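Local coordinates for BH2414 protein (Bacillus halodurans, PDB 3ON1) that is of unknown function but belongs to the L7Ae/L30e/S12e/Gadd45 family, so it may bind structured RNA as many of its relatives do, at residues Trp6-Ala14 and Val66-Ile76; Arg17-Val26 and Ile76-Lys87. All coordinates share one frame; numbering follows the deposited sequence. Where two conformers were deposited one is given.

Contact 1: residues Trp6-Ala14 and Val66-Ile76; sequences WLSLLGLAA and VGNRQMLGRAI
Trp6 and Val66 reach for each other from opposite directions at one end of this apolar seam, where CH2 of the indole lies 3.5 Å from CG2 of Val66. The methyl approaches the ring obliquely. Leu72 arrives differently: its CD2 lies at the rim of the indole, near the ring plane and 3.6 Å from CZ3 of Trp6. Behind these contacts is a chi1 of 69° at Trp6, which sets CG between the backbone N and the carbonyl carbon and swings the six-membered ring over to the other segment, while CG of Leu7 lies above one ring face. Leu7 then places CD2 3.8 Å from CB of Ala75; its CD1 approaches CE of selenomethionine Met71, a doubtful detail because that side chain has two conformers. Leu10 CG meets CG2 of Ile76 at 3.9 Å, and the methyl of Ala14 lies against CB of the same isoleucine.

The bodies being joined are helix 5-15 and helix 69-75, two helices on one side of the mixed sheet in this L7Ae-type alpha-beta-alpha sandwich. The axes of segments 6-14 and 69-75, inclined at 45°, come within 9.2 Å of each other; Gly11, Ala14 and Ala75 lie where the two meet, consistent with close approach there.

Gly11 marks the tightest point: its CA lies 3.1 Å from the carbonyl O of Ala75, and a beta carbon there would crowd the same oxygen. Polar contact between the helices is relayed by water. One molecule donates to Ala75 O, at 2.9 Å, and also to Leu7 O, joining backbone to backbone. At the start of helix 69-75, Asn68 serves as N-cap: its OD1 accepts from Met71 N at 2.7 Å, with a nearly straight N-H...O angle of 176°.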
loop_
_atom_site.group_PDB
_atom_site.type_symbol
_atom_site.label_atom_id
_atom_site.label_comp_id
_atom_site.label_asym_id
_atom_site.label_seq_id
_atom_site.Cartn_x
_atom_site.Cartn_y
_atom_site.Cartn_z
ATOM N N TRP A 6 -8.258 2.524 -9.022
ATOM C CA TRP A 6 -7.576 2.174 -7.775
ATOM C C TRP A 6 -7.005 3.393 -7.055
ATOM O O TRP A 6 -6.955 3.416 -5.831
ATOM C CB TRP A 6 -6.542 1.052 -7.944
ATOM C CG TRP A 6 -5.314 1.377 -8.733
ATOM C CD1 TRP A 6 -5.120 1.155 -10.063
ATOM C CD2 TRP A 6 -4.089 1.935 -8.236
ATOM N NE1 TRP A 6 -3.857 1.556 -10.434
ATOM C CE2 TRP A 6 -3.202 2.037 -9.331
ATOM C CE3 TRP A 6 -3.654 2.358 -6.971
ATOM C CZ2 TRP A 6 -1.907 2.558 -9.204
ATOM C CZ3 TRP A 6 -2.365 2.873 -6.846
ATOM C CH2 TRP A 6 -1.509 2.970 -7.960
ATOM N N LEU A 7 -6.600 4.411 -7.808
ATOM C CA LEU A 7 -6.129 5.650 -7.188
ATOM C C LEU A 7 -7.254 6.377 -6.457
ATOM O O LEU A 7 -7.064 6.869 -5.341
ATOM C CB LEU A 7 -5.477 6.567 -8.228
ATOM C CG LEU A 7 -4.093 6.101 -8.679
ATOM C CD1 LEU A 7 -3.712 6.815 -9.963
ATOM C CD2 LEU A 7 -3.046 6.333 -7.592
ATOM N N SER A 8 -8.419 6.440 -7.097
ATOM C CA SER A 8 -9.604 7.048 -6.501
ATOM C C SER A 8 -10.020 6.306 -5.234
ATOM O O SER A 8 -10.311 6.925 -4.211
ATOM C CB SER A 8 -10.758 7.065 -7.505
ATOM O OG SER A 8 -11.939 7.556 -6.897
ATOM N N LEU A 9 -10.030 4.977 -5.307
ATOM C CA LEU A 9 -10.394 4.144 -4.163
ATOM C C LEU A 9 -9.405 4.305 -3.003
ATOM O O LEU A 9 -9.801 4.305 -1.832
ATOM C CB LEU A 9 -10.515 2.676 -4.572
ATOM C CG LEU A 9 -11.175 1.794 -3.508
ATOM C CD1 LEU A 9 -12.620 2.212 -3.248
ATOM C CD2 LEU A 9 -11.101 0.330 -3.897
ATOM N N LEU A 10 -8.127 4.450 -3.337
ATOM C CA LEU A 10 -7.087 4.707 -2.337
ATOM C C LEU A 10 -7.380 6.007 -1.573
ATOM O O LEU A 10 -7.203 6.073 -0.352
ATOM C CB LEU A 10 -5.715 4.742 -3.016
ATOM C CG LEU A 10 -4.434 4.513 -2.214
ATOM C CD1 LEU A 10 -4.468 3.206 -1.422
ATOM C CD2 LEU A 10 -3.246 4.529 -3.163
ATOM N N GLY A 11 -7.854 7.020 -2.299
ATOM C CA GLY A 11 -8.289 8.284 -1.701
ATOM C C GLY A 11 -9.413 8.110 -0.695
ATOM O O GLY A 11 -9.400 8.720 0.375
ATOM N N LEU A 12 -10.393 7.277 -1.036
ATOM C CA LEU A 12 -11.476 6.967 -0.106
ATOM C C LEU A 12 -10.973 6.221 1.129
ATOM O O LEU A 12 -11.460 6.460 2.236
ATOM C CB LEU A 12 -12.590 6.175 -0.797
ATOM C CG LEU A 12 -13.292 6.866 -1.974
ATOM C CD1 LEU A 12 -14.476 6.033 -2.413
ATOM C CD2 LEU A 12 -13.756 8.276 -1.629
ATOM N N ALA A 13 -10.003 5.324 0.938
ATOM C CA ALA A 13 -9.388 4.600 2.058
ATOM C C ALA A 13 -8.685 5.574 3.006
ATOM O O ALA A 13 -8.779 5.445 4.230
ATOM C CB ALA A 13 -8.413 3.535 1.549
ATOM N N ALA A 14 -7.999 6.561 2.431
ATOM C CA ALA A 14 -7.364 7.614 3.216
ATOM C C ALA A 14 -8.391 8.438 4.000
ATOM O O ALA A 14 -8.183 8.727 5.187
ATOM C CB ALA A 14 -6.506 8.511 2.312
ATOM N N VAL A 66 3.311 -0.554 -7.896
ATOM C CA VAL A 66 2.551 0.255 -8.859
ATOM C C VAL A 66 2.863 1.745 -8.793
ATOM O O VAL A 66 3.356 2.242 -7.777
ATOM C CB VAL A 66 1.018 0.089 -8.670
ATOM C CG1 VAL A 66 0.535 -1.237 -9.212
ATOM C CG2 VAL A 66 0.617 0.274 -7.217
ATOM N N GLY A 67 2.550 2.446 -9.880
ATOM C CA GLY A 67 2.586 3.907 -9.930
ATOM C C GLY A 67 3.947 4.516 -9.686
ATOM O O GLY A 67 4.963 3.966 -10.079
ATOM N N ASN A 68 3.949 5.686 -9.066
ATOM C CA ASN A 68 5.168 6.321 -8.599
ATOM C C ASN A 68 4.821 7.049 -7.307
ATOM O O ASN A 68 3.646 7.094 -6.921
ATOM C CB ASN A 68 5.756 7.255 -9.664
ATOM C CG ASN A 68 4.817 8.375 -10.041
ATOM O OD1 ASN A 68 4.185 8.979 -9.179
ATOM N ND2 ASN A 68 4.725 8.668 -11.335
ATOM N N ARG A 69 5.819 7.606 -6.630
ATOM C CA ARG A 69 5.573 8.190 -5.312
ATOM C C ARG A 69 4.720 9.462 -5.366
ATOM O O ARG A 69 4.015 9.774 -4.408
ATOM C CB ARG A 69 6.873 8.394 -4.527
ATOM C CG ARG A 69 7.829 9.433 -5.095
ATOM C CD ARG A 69 9.106 9.481 -4.269
ATOM N NE ARG A 69 9.857 8.235 -4.400
ATOM C CZ ARG A 69 10.936 7.917 -3.689
ATOM N NH1 ARG A 69 11.405 8.738 -2.755
ATOM N NH2 ARG A 69 11.534 6.756 -3.900
ATOM N N GLN A 70 4.765 10.160 -6.498
ATOM C CA GLN A 70 3.944 11.353 -6.713
ATOM C C GLN A 70 2.460 11.001 -6.821
ATOM O O GLN A 70 1.635 11.579 -6.102
ATOM C CB GLN A 70 4.429 12.127 -7.954
ATOM C CG GLN A 70 5.808 12.773 -7.793
ATOM C CD GLN A 70 6.963 11.796 -7.942
ATOM O OE1 GLN A 70 6.852 10.768 -8.619
ATOM N NE2 GLN A 70 8.086 12.116 -7.310
HETATM N N MSE A 71 2.132 10.057 -7.702
HETATM C CA MSE A 71 0.760 9.574 -7.874
HETATM C C MSE A 71 0.178 9.015 -6.575
HETATM O O MSE A 71 -0.980 9.271 -6.252
HETATM C CB MSE A 71 0.704 8.478 -8.940
HETATM C CG MSE A 71 1.045 8.905 -10.351
HETATM SE SE MSE A 71 1.445 7.318 -11.429
HETATM C CE MSE A 71 -0.096 6.262 -10.892
ATOM N N LEU A 72 0.979 8.242 -5.844
ATOM C CA LEU A 72 0.512 7.631 -4.589
ATOM C C LEU A 72 0.252 8.674 -3.512
ATOM O O LEU A 72 -0.790 8.659 -2.856
ATOM C CB LEU A 72 1.511 6.586 -4.087
ATOM C CG LEU A 72 1.566 5.254 -4.828
ATOM C CD1 LEU A 72 2.510 4.316 -4.091
ATOM C CD2 LEU A 72 0.174 4.637 -4.945
ATOM N N GLY A 73 1.206 9.582 -3.338
ATOM C CA GLY A 73 1.052 10.677 -2.387
ATOM C C GLY A 73 -0.189 11.499 -2.681
ATOM O O GLY A 73 -0.998 11.737 -1.780
ATOM N N ARG A 74 -0.329 11.930 -3.939
ATOM C CA ARG A 74 -1.475 12.737 -4.389
ATOM C C ARG A 74 -2.799 12.066 -4.064
ATOM O O ARG A 74 -3.711 12.699 -3.520
ATOM C CB ARG A 74 -1.405 13.015 -5.899
ATOM C CG ARG A 74 -2.612 13.791 -6.444
ATOM C CD ARG A 74 -2.731 13.702 -7.967
ATOM N NE ARG A 74 -3.969 14.306 -8.464
ATOM C CZ ARG A 74 -4.076 15.575 -8.846
ATOM N NH1 ARG A 74 -3.016 16.366 -8.785
ATOM N NH2 ARG A 74 -5.234 16.056 -9.285
ATOM N N ALA A 75 -2.889 10.774 -4.389
ATOM C CA ALA A 75 -4.117 9.998 -4.195
ATOM C C ALA A 75 -4.610 10.073 -2.754
ATOM O O ALA A 75 -5.814 10.045 -2.507
ATOM C CB ALA A 75 -3.907 8.555 -4.604
ATOM N N ILE A 76 -3.681 10.187 -1.809
ATOM C CA ILE A 76 -4.044 10.220 -0.389
ATOM C C ILE A 76 -3.903 11.615 0.260
ATOM O O ILE A 76 -3.923 11.748 1.491
ATOM C CB ILE A 76 -3.320 9.101 0.420
ATOM C CG1 ILE A 76 -1.821 9.384 0.553
ATOM C CG2 ILE A 76 -3.553 7.742 -0.237
ATOM C CD1 ILE A 76 -1.137 8.562 1.632
HETATM O O HOH W 1 -7.682 9.869 -4.744
#

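Contact 2: residues Arg17-Val26 and Ile76-Lys87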
loop_
_atom_site.group_PDB
_atom_site.type_symbol
_atom_site.label_atom_id
_atom_site.label_comp_id
_atom_site.label_asym_id
_atom_site.label_seq_id
_atom_site.Cartn_x
_atom_site.Cartn_y
_atom_site.Cartn_z
ATOM N N ARG A 17 -9.479 6.822 7.027
ATOM C CA ARG A 17 -8.346 6.561 7.938
ATOM C C ARG A 17 -7.955 5.087 7.978
ATOM O O ARG A 17 -7.581 4.551 9.024
ATOM C CB ARG A 17 -8.602 7.123 9.350
ATOM C CG ARG A 17 -8.804 8.633 9.347
ATOM C CD ARG A 17 -8.765 9.244 10.726
ATOM N NE ARG A 17 -9.002 10.685 10.651
ATOM C CZ ARG A 17 -8.676 11.559 11.600
ATOM N NH1 ARG A 17 -8.078 11.155 12.716
ATOM N NH2 ARG A 17 -8.942 12.845 11.424
ATOM N N GLN A 18 -8.028 4.439 6.819
ATOM C CA GLN A 18 -7.735 3.014 6.720
ATOM C C GLN A 18 -6.364 2.745 6.112
ATOM O O GLN A 18 -6.087 1.633 5.670
ATOM C CB GLN A 18 -8.824 2.299 5.916
ATOM C CG GLN A 18 -10.192 2.333 6.590
ATOM C CD GLN A 18 -10.139 1.759 7.993
ATOM O OE1 GLN A 18 -9.746 0.610 8.177
ATOM N NE2 GLN A 18 -10.498 2.566 8.989
ATOM N N LEU A 19 -5.509 3.764 6.093
ATOM C CA LEU A 19 -4.156 3.600 5.562
ATOM C C LEU A 19 -3.072 3.967 6.556
ATOM O O LEU A 19 -3.259 4.849 7.409
ATOM C CB LEU A 19 -3.959 4.453 4.303
ATOM C CG LEU A 19 -4.921 4.259 3.133
ATOM C CD1 LEU A 19 -4.547 5.255 2.048
ATOM C CD2 LEU A 19 -4.853 2.856 2.577
ATOM N N LEU A 20 -1.947 3.262 6.438
ATOM C CA LEU A 20 -0.695 3.602 7.104
ATOM C C LEU A 20 0.355 3.846 6.026
ATOM O O LEU A 20 0.265 3.280 4.937
ATOM C CB LEU A 20 -0.244 2.456 8.012
ATOM C CG LEU A 20 -1.092 2.251 9.265
ATOM C CD1 LEU A 20 -0.606 1.048 10.055
ATOM C CD2 LEU A 20 -1.071 3.502 10.126
ATOM N N THR A 21 1.337 4.700 6.310
ATOM C CA THR A 21 2.442 4.877 5.379
ATOM C C THR A 21 3.772 4.808 6.093
ATOM O O THR A 21 3.842 4.974 7.316
ATOM C CB THR A 21 2.342 6.204 4.582
ATOM O OG1 THR A 21 2.533 7.325 5.457
ATOM C CG2 THR A 21 0.995 6.315 3.861
ATOM N N GLY A 22 4.824 4.570 5.317
ATOM C CA GLY A 22 6.177 4.515 5.856
ATOM C C GLY A 22 6.628 3.088 6.026
ATOM O O GLY A 22 5.894 2.255 6.553
ATOM N N GLU A 23 7.845 2.809 5.575
ATOM C CA GLU A 23 8.382 1.460 5.580
ATOM C C GLU A 23 8.313 0.782 6.955
ATOM O O GLU A 23 7.773 -0.316 7.066
ATOM C CB GLU A 23 9.814 1.467 5.050
ATOM C CG GLU A 23 10.427 0.097 4.882
ATOM C CD GLU A 23 11.843 0.165 4.355
ATOM O OE1 GLU A 23 12.223 1.203 3.775
ATOM O OE2 GLU A 23 12.573 -0.824 4.518
ATOM N N GLU A 24 8.828 1.453 7.984
ATOM C CA GLU A 24 8.867 0.884 9.332
ATOM C C GLU A 24 7.475 0.754 9.954
ATOM O O GLU A 24 7.162 -0.258 10.583
ATOM C CB GLU A 24 9.796 1.694 10.242
ATOM C CG GLU A 24 11.252 1.709 9.793
ATOM C CD GLU A 24 11.949 0.366 9.956
ATOM O OE1 GLU A 24 13.114 0.249 9.519
ATOM O OE2 GLU A 24 11.344 -0.572 10.518
ATOM N N GLN A 25 6.636 1.770 9.771
ATOM C CA GLN A 25 5.280 1.708 10.307
ATOM C C GLN A 25 4.486 0.570 9.672
ATOM O O GLN A 25 3.758 -0.143 10.367
ATOM C CB GLN A 25 4.539 3.043 10.139
ATOM C CG GLN A 25 3.186 3.068 10.844
ATOM C CD GLN A 25 2.602 4.462 10.981
ATOM O OE1 GLN A 25 3.003 5.388 10.278
ATOM N NE2 GLN A 25 1.646 4.618 11.890
ATOM N N VAL A 26 4.632 0.399 8.356
ATOM C CA VAL A 26 3.883 -0.638 7.633
ATOM C C VAL A 26 4.377 -2.050 7.976
ATOM O O VAL A 26 3.572 -2.958 8.190
ATOM C CB VAL A 26 3.844 -0.373 6.107
ATOM C CG1 VAL A 26 3.242 -1.546 5.363
ATOM C CG2 VAL A 26 3.038 0.884 5.828
ATOM N N ILE A 76 -3.681 10.187 -1.809
ATOM C CA ILE A 76 -4.044 10.220 -0.389
ATOM C C ILE A 76 -3.903 11.615 0.260
ATOM O O ILE A 76 -3.923 11.748 1.491
ATOM C CB ILE A 76 -3.320 9.101 0.420
ATOM C CG1 ILE A 76 -1.821 9.384 0.553
ATOM C CG2 ILE A 76 -3.553 7.742 -0.237
ATOM C CD1 ILE A 76 -1.137 8.562 1.632
ATOM N N GLY A 77 -3.785 12.642 -0.579
ATOM C CA GLY A 77 -3.743 14.039 -0.126
ATOM C C GLY A 77 -2.417 14.455 0.483
ATOM O O GLY A 77 -2.360 15.370 1.306
ATOM N N LYS A 78 -1.352 13.773 0.079
ATOM C CA LYS A 78 -0.007 14.050 0.557
ATOM C C LYS A 78 0.863 14.352 -0.658
ATOM O O LYS A 78 0.389 14.285 -1.794
ATOM C CB LYS A 78 0.542 12.845 1.335
ATOM C CG LYS A 78 -0.316 12.398 2.521
ATOM C CD LYS A 78 -0.319 13.424 3.653
ATOM C CE LYS A 78 -1.273 13.012 4.764
ATOM N NZ LYS A 78 -1.269 13.984 5.898
ATOM N N HIS A 79 2.127 14.686 -0.443
ATOM C CA HIS A 79 2.968 15.015 -1.586
ATOM C C HIS A 79 3.506 13.765 -2.270
ATOM O O HIS A 79 3.231 13.529 -3.462
ATOM C CB HIS A 79 4.081 15.989 -1.194
ATOM C CG HIS A 79 3.571 17.325 -0.750
ATOM N ND1 HIS A 79 4.085 17.995 0.337
ATOM C CD2 HIS A 79 2.567 18.100 -1.229
ATOM C CE1 HIS A 79 3.436 19.136 0.497
ATOM N NE2 HIS A 79 2.509 19.222 -0.440
ATOM N N GLU A 80 4.254 12.968 -1.507
ATOM C CA GLU A 80 4.847 11.726 -2.006
ATOM C C GLU A 80 4.803 10.615 -0.968
ATOM O O GLU A 80 5.127 10.841 0.202
ATOM C CB GLU A 80 6.301 11.961 -2.413
ATOM C CG GLU A 80 6.468 12.967 -3.534
ATOM C CD GLU A 80 7.913 13.219 -3.893
ATOM O OE1 GLU A 80 8.807 12.770 -3.139
ATOM O OE2 GLU A 80 8.152 13.884 -4.924
ATOM N N ARG A 81 4.426 9.409 -1.401
ATOM C CA ARG A 81 4.471 8.232 -0.530
ATOM C C ARG A 81 5.054 7.041 -1.273
ATOM O O ARG A 81 4.794 6.863 -2.463
ATOM C CB ARG A 81 3.077 7.886 0.018
ATOM C CG ARG A 81 2.548 8.840 1.097
ATOM C CD ARG A 81 3.452 8.863 2.316
ATOM N NE ARG A 81 2.883 9.666 3.398
ATOM C CZ ARG A 81 3.081 10.972 3.552
ATOM N NH1 ARG A 81 3.838 11.643 2.695
ATOM N NH2 ARG A 81 2.521 11.608 4.571
ATOM N N VAL A 82 5.873 6.233 -0.598
ATOM C CA VAL A 82 6.431 5.027 -1.233
ATOM C C VAL A 82 5.846 3.716 -0.706
ATOM O O VAL A 82 5.719 2.749 -1.458
ATOM C CB VAL A 82 7.983 4.962 -1.177
ATOM C CG1 VAL A 82 8.587 5.881 -2.219
ATOM C CG2 VAL A 82 8.492 5.305 0.207
ATOM N N VAL A 83 5.502 3.674 0.578
ATOM C CA VAL A 83 4.976 2.435 1.163
ATOM C C VAL A 83 3.640 2.719 1.822
ATOM O O VAL A 83 3.556 3.546 2.726
ATOM C CB VAL A 83 5.942 1.833 2.219
ATOM C CG1 VAL A 83 5.379 0.519 2.764
ATOM C CG2 VAL A 83 7.337 1.635 1.651
ATOM N N ILE A 84 2.604 2.024 1.359
ATOM C CA ILE A 84 1.264 2.159 1.912
ATOM C C ILE A 84 0.767 0.802 2.387
ATOM O O ILE A 84 0.854 -0.190 1.660
ATOM C CB ILE A 84 0.274 2.745 0.875
ATOM C CG1 ILE A 84 0.729 4.146 0.453
ATOM C CG2 ILE A 84 -1.166 2.751 1.430
ATOM C CD1 ILE A 84 -0.069 4.756 -0.693
ATOM N N GLY A 85 0.253 0.772 3.610
ATOM C CA GLY A 85 -0.414 -0.418 4.143
ATOM C C GLY A 85 -1.904 -0.177 4.307
ATOM O O GLY A 85 -2.320 0.849 4.855
ATOM N N VAL A 86 -2.711 -1.121 3.834
ATOM C CA VAL A 86 -4.166 -0.991 3.892
ATOM C C VAL A 86 -4.725 -1.784 5.079
ATOM O O VAL A 86 -4.492 -2.995 5.199
ATOM C CB VAL A 86 -4.813 -1.429 2.553
ATOM C CG1 VAL A 86 -6.322 -1.179 2.569
ATOM C CG2 VAL A 86 -4.166 -0.691 1.394
ATOM N N LYS A 87 -5.469 -1.094 5.940
ATOM C CA LYS A 87 -5.916 -1.648 7.226
ATOM C C LYS A 87 -7.303 -2.264 7.181
ATOM O O LYS A 87 -7.756 -2.863 8.169
ATOM C CB LYS A 87 -5.888 -0.575 8.319
ATOM C CG LYS A 87 -4.516 0.032 8.575
ATOM C CD LYS A 87 -4.451 0.770 9.902
ATOM C CE LYS A 87 -5.412 1.934 9.952
ATOM N NZ LYS A 87 -5.117 2.815 11.115
HETATM O O HOH W 2 -8.051 4.176 11.674
HETATM O O HOH W 3 -4.846 5.470 10.330
HETATM O O HOH W 4 -8.867 -0.501 10.467
#
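Leu20 and Gly85 form the hydrogen-bonded pair of an antiparallel ladder, with Leu20 N 2.9 Å from Gly85 O and the return bond from Gly85 N to Leu20 O. Lys87 N to Gln18 O and Gly22 N to Val83 O extend it at the two ends.

Lys87 illustrates how a long side chain can cross the neighbouring strand, on the face that carries Leu20. Its CB lies 3.5 Å from Gln18 O, and CG stays over that carbonyl. CD meets the Leu20 side chain, whose exact position is doubtful because it has two conformers. The chain then bends (chi3 -62°), bringing CE to 3.5 Å from Arg17 O. NZ donates to two waters, one of them 2.8 Å away, and both waters donate in turn to Arg17 O, so the ammonium is tied to this carbonyl through solvent.

On the other face of the sheet, CD1 of Leu19 presses on CG2 of Ile76 at 3.5 Å, and Thr21 CG2 meets Ile76 CD1 tip to tip. Arg81 crosses Thr21 at about a right angle; its NE donates to Thr21 OG1 at 3.1 Å along a bent path (135°), while NH1 donates to Glu80 O. A leucine here would remove both donors and is likely to leave Thr21 OG1 and the Glu80 carbonyl without these mates.

Val26 CG2 comes to 3.6 Å from Gly85 N, so helix 23-31 packs on the Leu20 and Gly85 face, whereas Leu19 faces helix 5-15, Val86 faces helix 89-100, and strand 83-86 continues the sheet to strand 37-41.

How the contacts relate
Contacts 1 and 2 have centres 9 Å apart and meet at Ile76, which closes the segment 66-76 and opens 76-87. Along the chain their segments alternate: 6-14, 17-26, 66-76, 76-87. Each contact therefore joins the first part of the chain to a later one some 50 residues on, first helix to helix, then strand to strand. Helix 5-15 leads directly into strand 19-21, and helix 69-75 precedes strand 83-86, so two helix-strand units, far apart in sequence, lie side by side, the helices packed above one side of the sheet that the strands help build. Contact 2 joins the outermost strand 19-21 to strand 83-86 inside the sheet, and contact 1 pairs the helices preceding them.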